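Local coordinates for protein cellobiose 2-epimerase (Spirochaeta thermophila DSM 6192, PDB 5ZIG) that probably catalyses the reversible epimerisation of cellobiose to 4-O-beta-D-glucosyl-D-mannose, acting at C2 of the reducing-end sugar, at residues Arg8-Arg12 with Ile400-Glu404; His25-Trp30 with Asp354-Trp360; Ser202-Arg206 with Glu263-Leu267. All blocks are in the same frame, centred on the assembly; numbering follows the deposited sequence.

In the fold
The three contacts sit in the (alpha/alpha)6 barrel expected of the N-acylglucosamine 2-epimerase family. Interactions 1 and 2 share helix 7-31: its first turns meet the end of helix 384-402, its last turns meet the 354-360 loop, and the contact centres are 27 Å apart. Interaction 3 joins helices 191-208 and 251-269 on the far side of the chain's centre from interaction 2, with about 17 Å between nearest atoms. Along the sequence the contacts are nested: interaction 3 lies inside the span closed by interaction 2, which lies inside that of interaction 1. A bound 1,2-ethanediol, probably from the crystallisation liquor, has its nearest atom about 3 Å from the E263 side chain of interaction 3.

Interaction 1: residues Arg8-Arg12 with Ile400-Glu404; sequences RPTLR and ILEEE
The polar part of this contact is a two-pronged grip of R8 on the backbone carbonyl of L401. NH1 reaches L401 O at 3.0 Å, in the carbonyl plane and on a lone pair, with an N-H...O angle of 147°. NH2 reaches the same L401 O at 3.1 Å, but from 41° above that plane. Both bonds lie close to the plane of the guanidinium, whose end is therefore held against rotation. The side chain runs straight from CG to NE (chi2 -174°), which carries the charge across to the last turn of helix 384-402, where the partly negative carbonyl end of the helix would probably favour a positive group. Water 1 extends the link: it donates to E403 O at 3.0 Å and takes a weak bond from R8 NH2.

Apolar contacts lie beside this grip. L401 and R8 slide past each other in opposite directions, with L401 CD2 3.9 Å from R8 NH1; the same methyl lies 3.9 Å from R12 CG. L11 CD1 meets I400 CG2 at 3.8 Å, these two side chains crossing at about a right angle; I400 also touches Y329 and L338 of the adjoining helices. With an alanine in place of R8, L401 O would probably lose both guanidinium donors and the end of helix 384-402 its facing positive charge. Here the first helix of the chain packs against the last, 388 residues on, as expected for the contact that closes the ring of an (alpha/alpha)6 barrel.

Interaction 2: residues His25-Trp30 with Asp354-Trp360; sequences HILPFW and DREGGEW
F29 offers one ring face to E359, whose CB stands 3.9 Å from the ring centroid and only 9° off the normal, a CH-pi contact; with CG anti to the backbone N (chi1 170°), the ring swings out to the loop under that CB. The neighbouring W30 indole has F29 CD2 over one face and E359 OE2 at its edge. H25 turns its edge to the carbonyls of D354 and E359, while water 2 sits over the centre of one of its faces. These groups fasten the loop between helix 336-352 and strand 363-364 to the last turns of helix 7-31, in a family with an (alpha/alpha)6 barrel.

E359 is gripped at both ends. Its carbonyl O accepts from H25 NE2 at 2.9 Å, tilted 28° from the carbonyl plane, and also from D354 N. Its OE2 accepts from W30 NE1 at 3.0 Å, on the anti side but out of the carboxylate plane, and from N386; OE1 forms a salt bridge with K381 and also accepts from W360 N. Alongside, I26 CD1 packs 4.0 Å from W360 CE2, and W360 NE1 is bonded to Q21.

In an Asx motif, D354 OD2 accepts from G357 N. A side chain at G358 would jam against the preceding carbonyl and run into F29 CD1. Water 2 completes the join, donating to H25 O at 2.9 Å and accepting from E359 N at 2.8 Å.

Interaction 3: residues Ser202-Arg206 with Glu263-Leu267; sequences STLFR and ESVEL
R206 and E263 form a salt bridge between helices 191-208 and 251-269, whose local axes approach to 10.2 Å at an angle of 31° between their N-to-C directions. The two helices run the same general way and helix 211-228 comes between them in the chain, consistent with neighbouring helices of one layer in the (alpha/alpha)6 barrel of this family.

The charged contact is one-sided. R206 NH1 donates to E263 OE2 on the anti side, tilted out of the carboxylate plane, at a modelled 2.5 Å that is too short to be read closely, and NH2 adds a weak bond to the same oxygen. The guanidinium and carboxylate planes are 19° apart, nearly coplanar, with OE2 near the guanidinium plane at its edge. The arginine chain bends at its third torsion (chi3 -81°), which turns the guanidinium back toward the glutamate.

Water extends the polar side through the other carboxylate oxygen. Water 3 accepts from S202 OG at 2.8 Å and donates to E263 OE1 at 2.7 Å. Water 4 likewise donates to E263 OE1 and lies beside T203 OG1, though its separation from T203 OG1 is modelled doubtfully short.

The packing centres on L267. Its CD2 lies 3.9 Å above one face of the R206 guanidinium, toward the rim, and so backs the salt bridge with a methyl. On the other branch, CD1 sets a methyl against a carbonyl oxygen, 3.2 Å from S202 O, a tight approach. F205 and L267 slide past each other in opposite directions, with CD2 of F205 at 4.1 Å from CB of L267; M217 of helix 211-228 touches F205 and both serines. Where the backbones come nearest, S202 OG stands 3.3 Å from S264 CB, while S264 OG bonds to L261 O within its own helix.

Interaction 1: residues Arg8-Arg12 with Ile400-Glu404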
ATOM      1  N   ARG A   8     -26.987  -6.718  -6.564  1.00 23.16           N
ATOM      2  CA  ARG A   8     -26.705  -7.870  -5.709  1.00 31.59           C
ATOM      3  C   ARG A   8     -26.076  -9.027  -6.477  1.00 36.10           C
ATOM      4  O   ARG A   8     -25.033  -9.538  -6.032  1.00 32.02           O
ATOM      5  CB  ARG A   8     -27.968  -8.286  -4.946  1.00 39.38           C
ATOM      6  CG  ARG A   8     -28.002  -7.673  -3.566  1.00 40.61           C
ATOM      7  CD  ARG A   8     -29.142  -8.148  -2.700  1.00 39.62           C
ATOM      8  NE  ARG A   8     -29.046  -7.490  -1.408  1.00 42.72           N
ATOM      9  CZ  ARG A   8     -28.462  -8.023  -0.339  1.00 35.83           C
ATOM     10  NH1 ARG A   8     -27.920  -9.235  -0.404  1.00 30.17           N
ATOM     11  NH2 ARG A   8     -28.429  -7.343   0.800  1.00 44.50           N
ATOM     12  N   PRO A   9     -26.609  -9.477  -7.619  1.00 28.92           N
ATOM     13  CA  PRO A   9     -25.887 -10.531  -8.353  1.00 31.07           C
ATOM     14  C   PRO A   9     -24.515 -10.086  -8.863  1.00 30.54           C
ATOM     15  O   PRO A   9     -23.594 -10.909  -8.911  1.00 31.49           O
ATOM     16  CB  PRO A   9     -26.854 -10.906  -9.494  1.00 33.28           C
ATOM     17  CG  PRO A   9     -27.859  -9.810  -9.556  1.00 28.25           C
ATOM     18  CD  PRO A   9     -27.926  -9.182  -8.214  1.00 30.22           C
ATOM     19  N   THR A  10     -24.345  -8.813  -9.239  1.00 27.92           N
ATOM     20  CA  THR A  10     -23.031  -8.318  -9.647  1.00 25.89           C
ATOM     21  C   THR A  10     -22.015  -8.421  -8.507  1.00 32.76           C
ATOM     22  O   THR A  10     -20.869  -8.841  -8.717  1.00 26.43           O
ATOM     23  CB  THR A  10     -23.143  -6.866 -10.116  1.00 34.72           C
ATOM     24  OG1 THR A  10     -24.392  -6.676 -10.795  1.00 40.20           O
ATOM     25  CG2 THR A  10     -21.993  -6.493 -11.047  1.00 33.22           C
ATOM     26  N   LEU A  11     -22.421  -8.039  -7.290  1.00 28.16           N
ATOM     27  CA  LEU A  11     -21.497  -8.087  -6.162  1.00 26.38           C
ATOM     28  C   LEU A  11     -21.129  -9.525  -5.817  1.00 24.58           C
ATOM     29  O   LEU A  11     -19.961  -9.818  -5.537  1.00 29.38           O
ATOM     30  CB  LEU A  11     -22.107  -7.375  -4.950  1.00 23.36           C
ATOM     31  CG  LEU A  11     -22.293  -5.862  -5.091  1.00 28.41           C
ATOM     32  CD1 LEU A  11     -23.014  -5.282  -3.868  1.00 33.39           C
ATOM     33  CD2 LEU A  11     -20.949  -5.155  -5.303  1.00 31.00           C
ATOM     34  N   ARG A  12     -22.110 -10.434  -5.835  1.00 21.48           N
ATOM     35  CA  ARG A  12     -21.821 -11.846  -5.583  1.00 27.40           C
ATOM     36  C   ARG A  12     -20.844 -12.386  -6.612  1.00 30.61           C
ATOM     37  O   ARG A  12     -19.971 -13.202  -6.294  1.00 30.03           O
ATOM     38  CB  ARG A  12     -23.102 -12.682  -5.636  1.00 21.61           C
ATOM     39  CG  ARG A  12     -24.198 -12.289  -4.651  1.00 21.58           C
ATOM     40  CD  ARG A  12     -25.137 -13.471  -4.434  1.00 21.68           C
ATOM     41  NE  ARG A  12     -25.907 -13.722  -5.654  1.00 27.47           N
ATOM     42  CZ  ARG A  12     -27.073 -13.152  -5.905  1.00 35.86           C
ATOM     43  NH1 ARG A  12     -27.592 -12.298  -5.023  1.00 37.05           N
ATOM     44  NH2 ARG A  12     -27.726 -13.430  -7.028  1.00 44.99           N
ATOM     45  N   ILE A 400     -21.631  -5.839   2.787  1.00 24.71           N
ATOM     46  CA  ILE A 400     -22.694  -5.215   2.015  1.00 23.32           C
ATOM     47  C   ILE A 400     -23.832  -6.207   1.785  1.00 29.29           C
ATOM     48  O   ILE A 400     -24.999  -5.904   2.039  1.00 32.36           O
ATOM     49  CB  ILE A 400     -22.146  -4.669   0.685  1.00 25.73           C
ATOM     50  CG1 ILE A 400     -21.161  -3.521   0.940  1.00 33.48           C
ATOM     51  CG2 ILE A 400     -23.298  -4.231  -0.227  1.00 26.26           C
ATOM     52  CD1 ILE A 400     -20.658  -2.867  -0.339  1.00 34.79           C
ATOM     53  N   LEU A 401     -23.498  -7.419   1.341  1.00 28.14           N
ATOM     54  CA  LEU A 401     -24.514  -8.395   0.982  1.00 24.96           C
ATOM     55  C   LEU A 401     -25.216  -8.929   2.221  1.00 39.38           C
ATOM     56  O   LEU A 401     -26.400  -9.282   2.162  1.00 39.53           O
ATOM     57  CB  LEU A 401     -23.890  -9.537   0.179  1.00 25.07           C
ATOM     58  CG  LEU A 401     -23.349  -9.246  -1.227  1.00 23.46           C
ATOM     59  CD1 LEU A 401     -22.266 -10.251  -1.649  1.00 21.09           C
ATOM     60  CD2 LEU A 401     -24.502  -9.262  -2.235  1.00 24.61           C
ATOM     61  N   GLU A 402     -24.518  -8.977   3.355  1.00 31.81           N
ATOM     62  CA  GLU A 402     -25.159  -9.484   4.564  1.00 37.65           C
ATOM     63  C   GLU A 402     -26.045  -8.435   5.217  1.00 34.57           C
ATOM     64  O   GLU A 402     -27.032  -8.790   5.864  1.00 37.10           O
ATOM     65  CB  GLU A 402     -24.112  -9.971   5.575  1.00 43.59           C
ATOM     66  CG  GLU A 402     -23.719 -11.445   5.426  1.00 49.49           C
ATOM     67  CD  GLU A 402     -22.726 -11.904   6.490  1.00 60.94           C
ATOM     68  OE1 GLU A 402     -21.869 -11.095   6.905  1.00 65.29           O
ATOM     69  OE2 GLU A 402     -22.795 -13.079   6.910  1.00 66.40           O
ATOM     70  N   GLU A 403     -25.704  -7.153   5.081  1.00 34.19           N
ATOM     71  CA  GLU A 403     -26.443  -6.094   5.737  1.00 48.05           C
ATOM     72  C   GLU A 403     -27.141  -5.287   4.657  1.00 58.82           C
ATOM     73  O   GLU A 403     -28.288  -5.608   4.291  1.00 67.84           O
ATOM     74  CB  GLU A 403     -25.513  -5.254   6.624  1.00 53.13           C
ATOM     75  CG  GLU A 403     -26.235  -4.281   7.551  1.00 65.40           C
ATOM     76  CD  GLU A 403     -26.962  -4.963   8.704  1.00 71.43           C
ATOM     77  OE1 GLU A 403     -28.219  -4.968   8.708  1.00 65.08           O
ATOM     78  OE2 GLU A 403     -26.268  -5.484   9.609  1.00 74.44           O
ATOM     79  N   GLU A 404     -26.512  -4.249   4.107  1.00 67.67           N
ATOM     80  CA  GLU A 404     -27.124  -3.432   3.067  1.00 64.77           C
ATOM     81  C   GLU A 404     -27.489  -4.287   1.869  1.00 67.92           C
ATOM     82  O   GLU A 404     -27.985  -3.779   0.874  1.00 74.78           O
ATOM     83  CB  GLU A 404     -26.190  -2.304   2.627  1.00 64.07           C
ATOM     84  CG  GLU A 404     -25.902  -1.256   3.688  1.00 63.45           C
ATOM     85  CD  GLU A 404     -24.414  -1.102   3.986  1.00 67.03           C
ATOM     86  OE1 GLU A 404     -23.712  -2.132   4.116  1.00 62.56           O
ATOM     87  OE2 GLU A 404     -23.945   0.055   4.082  1.00 68.54           O
TER
HETATM   88  O   HOH W   1     -30.433  -4.888   2.258  1.00 39.19           O

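Interaction 2: residues His25-Trp30 with Asp354-Trp360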
ATOM      1  N   HIS A  25      -4.818 -17.504  -8.497  1.00 22.43           N
ATOM      2  CA  HIS A  25      -3.969 -16.792  -9.440  1.00 27.13           C
ATOM      3  C   HIS A  25      -2.822 -16.056  -8.753  1.00 30.15           C
ATOM      4  O   HIS A  25      -1.653 -16.312  -9.068  1.00 24.63           O
ATOM      5  CB  HIS A  25      -4.832 -15.826 -10.262  1.00 27.57           C
ATOM      6  CG  HIS A  25      -4.149 -15.310 -11.488  1.00 27.51           C
ATOM      7  ND1 HIS A  25      -4.117 -16.007 -12.680  1.00 32.57           N
ATOM      8  CD2 HIS A  25      -3.464 -14.160 -11.706  1.00 27.76           C
ATOM      9  CE1 HIS A  25      -3.444 -15.305 -13.578  1.00 25.90           C
ATOM     10  NE2 HIS A  25      -3.023 -14.187 -13.006  1.00 25.96           N
ATOM     11  N   ILE A  26      -3.104 -15.152  -7.821  1.00 34.96           N
ATOM     12  CA  ILE A  26      -2.046 -14.299  -7.273  1.00 33.52           C
ATOM     13  C   ILE A  26      -1.116 -15.112  -6.378  1.00 28.09           C
ATOM     14  O   ILE A  26       0.080 -15.237  -6.656  1.00 24.55           O
ATOM     15  CB  ILE A  26      -2.638 -13.096  -6.517  1.00 26.70           C
ATOM     16  CG1 ILE A  26      -3.118 -12.029  -7.511  1.00 21.00           C
ATOM     17  CG2 ILE A  26      -1.570 -12.457  -5.604  1.00 21.41           C
ATOM     18  CD1 ILE A  26      -4.378 -11.251  -7.048  1.00 26.47           C
ATOM     19  N   LEU A  27      -1.655 -15.685  -5.292  1.00 30.99           N
ATOM     20  CA  LEU A  27      -0.808 -16.414  -4.345  1.00 30.88           C
ATOM     21  C   LEU A  27      -0.020 -17.557  -4.995  1.00 31.47           C
ATOM     22  O   LEU A  27       1.186 -17.682  -4.711  1.00 33.93           O
ATOM     23  CB  LEU A  27      -1.656 -16.905  -3.159  1.00 25.87           C
ATOM     24  CG  LEU A  27      -2.287 -15.816  -2.265  1.00 23.13           C
ATOM     25  CD1 LEU A  27      -3.198 -16.384  -1.159  1.00 20.49           C
ATOM     26  CD2 LEU A  27      -1.175 -14.958  -1.605  1.00 24.35           C
ATOM     27  N   PRO A  28      -0.593 -18.398  -5.861  1.00 30.14           N
ATOM     28  CA  PRO A  28       0.227 -19.478  -6.446  1.00 22.55           C
ATOM     29  C   PRO A  28       1.405 -18.969  -7.252  1.00 26.33           C
ATOM     30  O   PRO A  28       2.448 -19.625  -7.285  1.00 21.75           O
ATOM     31  CB  PRO A  28      -0.770 -20.246  -7.330  1.00 32.14           C
ATOM     32  CG  PRO A  28      -2.099 -19.954  -6.735  1.00 30.78           C
ATOM     33  CD  PRO A  28      -2.021 -18.548  -6.219  1.00 28.87           C
ATOM     34  N   PHE A  29       1.285 -17.808  -7.886  1.00 24.13           N
ATOM     35  CA  PHE A  29       2.412 -17.294  -8.643  1.00 28.44           C
ATOM     36  C   PHE A  29       3.541 -16.889  -7.703  1.00 34.92           C
ATOM     37  O   PHE A  29       4.705 -17.212  -7.952  1.00 43.47           O
ATOM     38  CB  PHE A  29       1.957 -16.122  -9.510  1.00 28.33           C
ATOM     39  CG  PHE A  29       3.076 -15.354 -10.156  1.00 21.49           C
ATOM     40  CD1 PHE A  29       3.434 -15.610 -11.481  1.00 26.21           C
ATOM     41  CD2 PHE A  29       3.715 -14.331  -9.480  1.00 23.65           C
ATOM     42  CE1 PHE A  29       4.430 -14.872 -12.104  1.00 22.29           C
ATOM     43  CE2 PHE A  29       4.732 -13.605 -10.088  1.00 25.76           C
ATOM     44  CZ  PHE A  29       5.077 -13.883 -11.411  1.00 26.80           C
ATOM     45  N   TRP A  30       3.216 -16.213  -6.599  1.00 31.26           N
ATOM     46  CA  TRP A  30       4.278 -15.761  -5.703  1.00 23.15           C
ATOM     47  C   TRP A  30       4.867 -16.922  -4.917  1.00 22.13           C
ATOM     48  O   TRP A  30       6.077 -16.946  -4.674  1.00 29.03           O
ATOM     49  CB  TRP A  30       3.756 -14.660  -4.785  1.00 20.84           C
ATOM     50  CG  TRP A  30       3.516 -13.421  -5.554  1.00 22.71           C
ATOM     51  CD1 TRP A  30       2.304 -12.861  -5.859  1.00 20.87           C
ATOM     52  CD2 TRP A  30       4.513 -12.588  -6.166  1.00 20.94           C
ATOM     53  NE1 TRP A  30       2.490 -11.723  -6.611  1.00 24.71           N
ATOM     54  CE2 TRP A  30       3.837 -11.528  -6.802  1.00 26.69           C
ATOM     55  CE3 TRP A  30       5.916 -12.624  -6.219  1.00 26.75           C
ATOM     56  CZ2 TRP A  30       4.518 -10.519  -7.503  1.00 21.04           C
ATOM     57  CZ3 TRP A  30       6.586 -11.614  -6.900  1.00 23.27           C
ATOM     58  CH2 TRP A  30       5.887 -10.581  -7.529  1.00 26.15           C
ATOM     59  N   ASP A 354      -2.960 -11.355 -16.194  1.00 31.07           N
ATOM     60  CA  ASP A 354      -2.195 -12.006 -17.196  1.00 24.89           C
ATOM     61  C   ASP A 354      -2.403 -13.460 -17.019  1.00 28.72           C
ATOM     62  O   ASP A 354      -1.734 -14.070 -16.262  1.00 22.25           O
ATOM     63  CB  ASP A 354      -0.715 -11.681 -17.077  1.00 33.65           C
ATOM     64  CG  ASP A 354       0.140 -12.359 -18.142  1.00 32.17           C
ATOM     65  OD1 ASP A 354       1.336 -12.219 -18.084  1.00 34.07           O
ATOM     66  OD2 ASP A 354      -0.360 -13.026 -19.020  1.00 28.99           O
ATOM     67  N   ARG A 355      -3.355 -14.006 -17.760  1.00 29.30           N
ATOM     68  CA  ARG A 355      -3.622 -15.422 -17.706  1.00 28.71           C
ATOM     69  C   ARG A 355      -2.551 -16.277 -18.425  1.00 35.01           C
ATOM     70  O   ARG A 355      -2.396 -17.435 -18.150  1.00 33.48           O
ATOM     71  CB  ARG A 355      -5.019 -15.722 -18.194  1.00 43.64           C
ATOM     72  CG  ARG A 355      -6.111 -15.237 -17.277  1.00 41.86           C
ATOM     73  CD  ARG A 355      -7.254 -14.828 -18.122  1.00 42.20           C
ATOM     74  NE  ARG A 355      -8.003 -13.697 -17.653  1.00 49.63           N
ATOM     75  CZ  ARG A 355      -8.693 -13.650 -16.533  1.00 47.16           C
ATOM     76  NH1 ARG A 355      -8.674 -14.651 -15.682  1.00 48.22           N
ATOM     77  NH2 ARG A 355      -9.366 -12.569 -16.259  1.00 44.98           N
ATOM     78  N   GLU A 356      -1.806 -15.668 -19.319  1.00 31.37           N
ATOM     79  CA  GLU A 356      -0.735 -16.359 -19.983  1.00 41.04           C
ATOM     80  C   GLU A 356       0.520 -16.498 -19.125  1.00 36.28           C
ATOM     81  O   GLU A 356       0.885 -17.558 -18.746  1.00 35.97           O
ATOM     82  CB  GLU A 356      -0.373 -15.642 -21.272  1.00 51.86           C
ATOM     83  CG  GLU A 356      -1.349 -15.853 -22.385  1.00 57.36           C
ATOM     84  CD  GLU A 356      -1.247 -17.228 -22.975  1.00 68.32           C
ATOM     85  OE1 GLU A 356      -0.156 -17.609 -23.454  1.00 68.85           O
ATOM     86  OE2 GLU A 356      -2.284 -17.925 -22.982  1.00 72.56           O
ATOM     87  N   GLY A 357       1.140 -15.382 -18.818  1.00 33.77           N
ATOM     88  CA  GLY A 357       2.358 -15.348 -18.071  1.00 32.00           C
ATOM     89  C   GLY A 357       2.284 -15.254 -16.564  1.00 35.37           C
ATOM     90  O   GLY A 357       3.298 -15.180 -15.920  1.00 33.86           O
ATOM     91  N   GLY A 358       1.083 -15.207 -16.018  1.00 32.57           N
ATOM     92  CA  GLY A 358       0.888 -15.161 -14.585  1.00 28.14           C
ATOM     93  C   GLY A 358       0.746 -13.799 -13.959  1.00 29.46           C
ATOM     94  O   GLY A 358       1.097 -12.837 -14.532  1.00 29.51           O
ATOM     95  N   GLU A 359       0.136 -13.759 -12.788  1.00 21.74           N
ATOM     96  CA  GLU A 359      -0.112 -12.546 -12.025  1.00 21.58           C
ATOM     97  C   GLU A 359      -0.821 -11.443 -12.800  1.00 21.65           C
ATOM     98  O   GLU A 359      -1.623 -11.675 -13.621  1.00 22.10           O
ATOM     99  CB  GLU A 359       1.207 -12.034 -11.429  1.00 21.50           C
ATOM    100  CG  GLU A 359       1.247 -11.797  -9.955  1.00 34.72           C
ATOM    101  CD  GLU A 359       0.921 -10.379  -9.580  1.00 31.23           C
ATOM    102  OE1 GLU A 359       0.851  -9.505 -10.416  1.00 45.53           O
ATOM    103  OE2 GLU A 359       0.719 -10.143  -8.428  1.00 53.35           O
ATOM    104  N   TRP A 360      -0.486 -10.222 -12.497  1.00 21.57           N
ATOM    105  CA  TRP A 360      -1.010  -9.059 -13.128  1.00 21.63           C
ATOM    106  C   TRP A 360       0.062  -8.233 -13.824  1.00 32.48           C
ATOM    107  O   TRP A 360       1.152  -8.143 -13.367  1.00 30.00           O
ATOM    108  CB  TRP A 360      -1.705  -8.149 -12.104  1.00 24.90           C
ATOM    109  CG  TRP A 360      -2.935  -8.651 -11.343  1.00 27.35           C
ATOM    110  CD1 TRP A 360      -3.367  -9.916 -11.203  1.00 31.61           C
ATOM    111  CD2 TRP A 360      -3.846  -7.866 -10.600  1.00 29.08           C
ATOM    112  NE1 TRP A 360      -4.444  -9.982 -10.457  1.00 21.50           N
ATOM    113  CE2 TRP A 360      -4.791  -8.729 -10.076  1.00 32.08           C
ATOM    114  CE3 TRP A 360      -3.959  -6.525 -10.334  1.00 24.94           C
ATOM    115  CZ2 TRP A 360      -5.833  -8.286  -9.301  1.00 30.28           C
ATOM    116  CZ3 TRP A 360      -4.993  -6.105  -9.579  1.00 26.81           C
ATOM    117  CH2 TRP A 360      -5.908  -6.978  -9.073  1.00 23.15           C
TER
HETATM  118  O   HOH W   2      -0.551 -16.302 -11.773  1.00 21.71           O

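Interaction 3: residues Ser202-Arg206 with Glu263-Leu267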
ATOM      1  N   SER A 202      -1.942   2.393  11.863  1.00 20.85           N
ATOM      2  CA  SER A 202      -3.300   1.854  12.002  1.00 24.52           C
ATOM      3  C   SER A 202      -3.266   0.368  12.342  1.00 24.87           C
ATOM      4  O   SER A 202      -3.953  -0.087  13.264  1.00 25.89           O
ATOM      5  CB  SER A 202      -4.118   2.089  10.726  1.00 22.36           C
ATOM      6  OG  SER A 202      -4.412   3.469  10.536  1.00 29.64           O
ATOM      7  N   THR A 203      -2.429  -0.395  11.637  1.00 27.54           N
ATOM      8  CA  THR A 203      -2.346  -1.838  11.844  1.00 29.34           C
ATOM      9  C   THR A 203      -1.600  -2.184  13.138  1.00 27.51           C
ATOM     10  O   THR A 203      -1.986  -3.126  13.844  1.00 28.08           O
ATOM     11  CB  THR A 203      -1.696  -2.492  10.602  1.00 25.55           C
ATOM     12  OG1 THR A 203      -2.632  -2.482   9.515  1.00 23.59           O
ATOM     13  CG2 THR A 203      -1.268  -3.943  10.859  1.00 22.93           C
ATOM     14  N   LEU A 204      -0.537  -1.442  13.475  1.00 22.18           N
ATOM     15  CA  LEU A 204       0.126  -1.669  14.762  1.00 20.18           C
ATOM     16  C   LEU A 204      -0.820  -1.348  15.915  1.00 22.30           C
ATOM     17  O   LEU A 204      -0.858  -2.070  16.918  1.00 24.30           O
ATOM     18  CB  LEU A 204       1.421  -0.843  14.856  1.00 22.58           C
ATOM     19  CG  LEU A 204       2.267  -1.020  16.131  1.00 21.66           C
ATOM     20  CD1 LEU A 204       2.745  -2.471  16.294  1.00 20.37           C
ATOM     21  CD2 LEU A 204       3.437  -0.035  16.215  1.00 24.88           C
ATOM     22  N   PHE A 205      -1.632  -0.301  15.763  1.00 24.46           N
ATOM     23  CA  PHE A 205      -2.628   0.027  16.785  1.00 29.39           C
ATOM     24  C   PHE A 205      -3.746  -1.014  16.847  1.00 31.71           C
ATOM     25  O   PHE A 205      -4.205  -1.372  17.937  1.00 23.74           O
ATOM     26  CB  PHE A 205      -3.217   1.414  16.526  1.00 29.29           C
ATOM     27  CG  PHE A 205      -4.262   1.829  17.528  1.00 37.77           C
ATOM     28  CD1 PHE A 205      -3.899   2.225  18.803  1.00 38.37           C
ATOM     29  CD2 PHE A 205      -5.612   1.819  17.188  1.00 42.14           C
ATOM     30  CE1 PHE A 205      -4.854   2.607  19.720  1.00 44.55           C
ATOM     31  CE2 PHE A 205      -6.573   2.198  18.095  1.00 40.32           C
ATOM     32  CZ  PHE A 205      -6.197   2.594  19.364  1.00 46.52           C
ATOM     33  N   ARG A 206      -4.217  -1.487  15.689  1.00 31.04           N
ATOM     34  CA  ARG A 206      -5.203  -2.563  15.696  1.00 30.97           C
ATOM     35  C   ARG A 206      -4.665  -3.787  16.420  1.00 32.16           C
ATOM     36  O   ARG A 206      -5.390  -4.448  17.172  1.00 34.37           O
ATOM     37  CB  ARG A 206      -5.606  -2.938  14.270  1.00 30.08           C
ATOM     38  CG  ARG A 206      -6.569  -4.130  14.243  1.00 27.78           C
ATOM     39  CD  ARG A 206      -7.018  -4.505  12.808  1.00 26.57           C
ATOM     40  NE  ARG A 206      -8.088  -3.627  12.360  1.00 33.75           N
ATOM     41  CZ  ARG A 206      -7.928  -2.612  11.525  1.00 43.44           C
ATOM     42  NH1 ARG A 206      -6.727  -2.346  11.022  1.00 52.29           N
ATOM     43  NH2 ARG A 206      -8.977  -1.869  11.184  1.00 42.28           N
ATOM     44  N   GLU A 263      -9.716   4.225   7.607  1.00 19.91           N
ATOM     45  CA  GLU A 263      -9.367   3.200   8.597  1.00 23.50           C
ATOM     46  C   GLU A 263      -8.845   3.816   9.893  1.00 27.52           C
ATOM     47  O   GLU A 263      -9.242   3.413  10.991  1.00 24.03           O
ATOM     48  CB  GLU A 263      -8.311   2.248   8.047  1.00 22.80           C
ATOM     49  CG  GLU A 263      -8.107   1.040   8.900  1.00 29.12           C
ATOM     50  CD  GLU A 263      -6.793   0.352   8.626  1.00 28.46           C
ATOM     51  OE1 GLU A 263      -5.904   0.956   7.994  1.00 31.91           O
ATOM     52  OE2 GLU A 263      -6.665  -0.818   9.023  1.00 34.73           O
ATOM     53  N   SER A 264      -7.943   4.793   9.778  1.00 29.75           N
ATOM     54  CA  SER A 264      -7.325   5.361  10.972  1.00 30.10           C
ATOM     55  C   SER A 264      -8.331   6.144  11.813  1.00 29.89           C
ATOM     56  O   SER A 264      -8.348   6.024  13.048  1.00 35.20           O
ATOM     57  CB  SER A 264      -6.141   6.241  10.575  1.00 33.80           C
ATOM     58  OG  SER A 264      -6.549   7.266   9.691  1.00 45.62           O
ATOM     59  N   VAL A 265      -9.181   6.954  11.166  1.00 33.36           N
ATOM     60  CA  VAL A 265     -10.161   7.762  11.901  1.00 23.09           C
ATOM     61  C   VAL A 265     -11.285   6.885  12.453  1.00 23.16           C
ATOM     62  O   VAL A 265     -11.888   7.207  13.492  1.00 30.19           O
ATOM     63  CB  VAL A 265     -10.684   8.917  11.023  1.00 20.01           C
ATOM     64  CG1 VAL A 265     -11.831   9.713  11.722  1.00 20.07           C
ATOM     65  CG2 VAL A 265      -9.576   9.869  10.693  1.00 20.03           C
ATOM     66  N   GLU A 266     -11.560   5.749  11.812  1.00 21.69           N
ATOM     67  CA  GLU A 266     -12.454   4.765  12.413  1.00 24.06           C
ATOM     68  C   GLU A 266     -11.816   4.110  13.640  1.00 37.08           C
ATOM     69  O   GLU A 266     -12.471   3.948  14.679  1.00 27.75           O
ATOM     70  CB  GLU A 266     -12.856   3.717  11.373  1.00 31.04           C
ATOM     71  CG  GLU A 266     -13.944   2.767  11.859  1.00 34.51           C
ATOM     72  CD  GLU A 266     -14.775   2.176  10.719  1.00 54.75           C
ATOM     73  OE1 GLU A 266     -15.609   1.290  10.998  1.00 59.25           O
ATOM     74  OE2 GLU A 266     -14.606   2.599   9.553  1.00 61.19           O
ATOM     75  N   LEU A 267     -10.535   3.738  13.554  1.00 36.00           N
ATOM     76  CA  LEU A 267      -9.880   3.188  14.733  1.00 33.34           C
ATOM     77  C   LEU A 267      -9.853   4.196  15.876  1.00 27.71           C
ATOM     78  O   LEU A 267      -9.872   3.808  17.048  1.00 28.15           O
ATOM     79  CB  LEU A 267      -8.461   2.739  14.386  1.00 38.71           C
ATOM     80  CG  LEU A 267      -8.330   1.432  13.614  1.00 32.22           C
ATOM     81  CD1 LEU A 267      -6.892   1.284  13.135  1.00 20.13           C
ATOM     82  CD2 LEU A 267      -8.764   0.244  14.480  1.00 34.44           C
TER
HETATM   83  O   HOH W   3      -4.362   3.218   7.755  1.00 24.60           O
HETATM   84  O   HOH W   4      -3.495  -0.590   8.222  1.00 26.27           O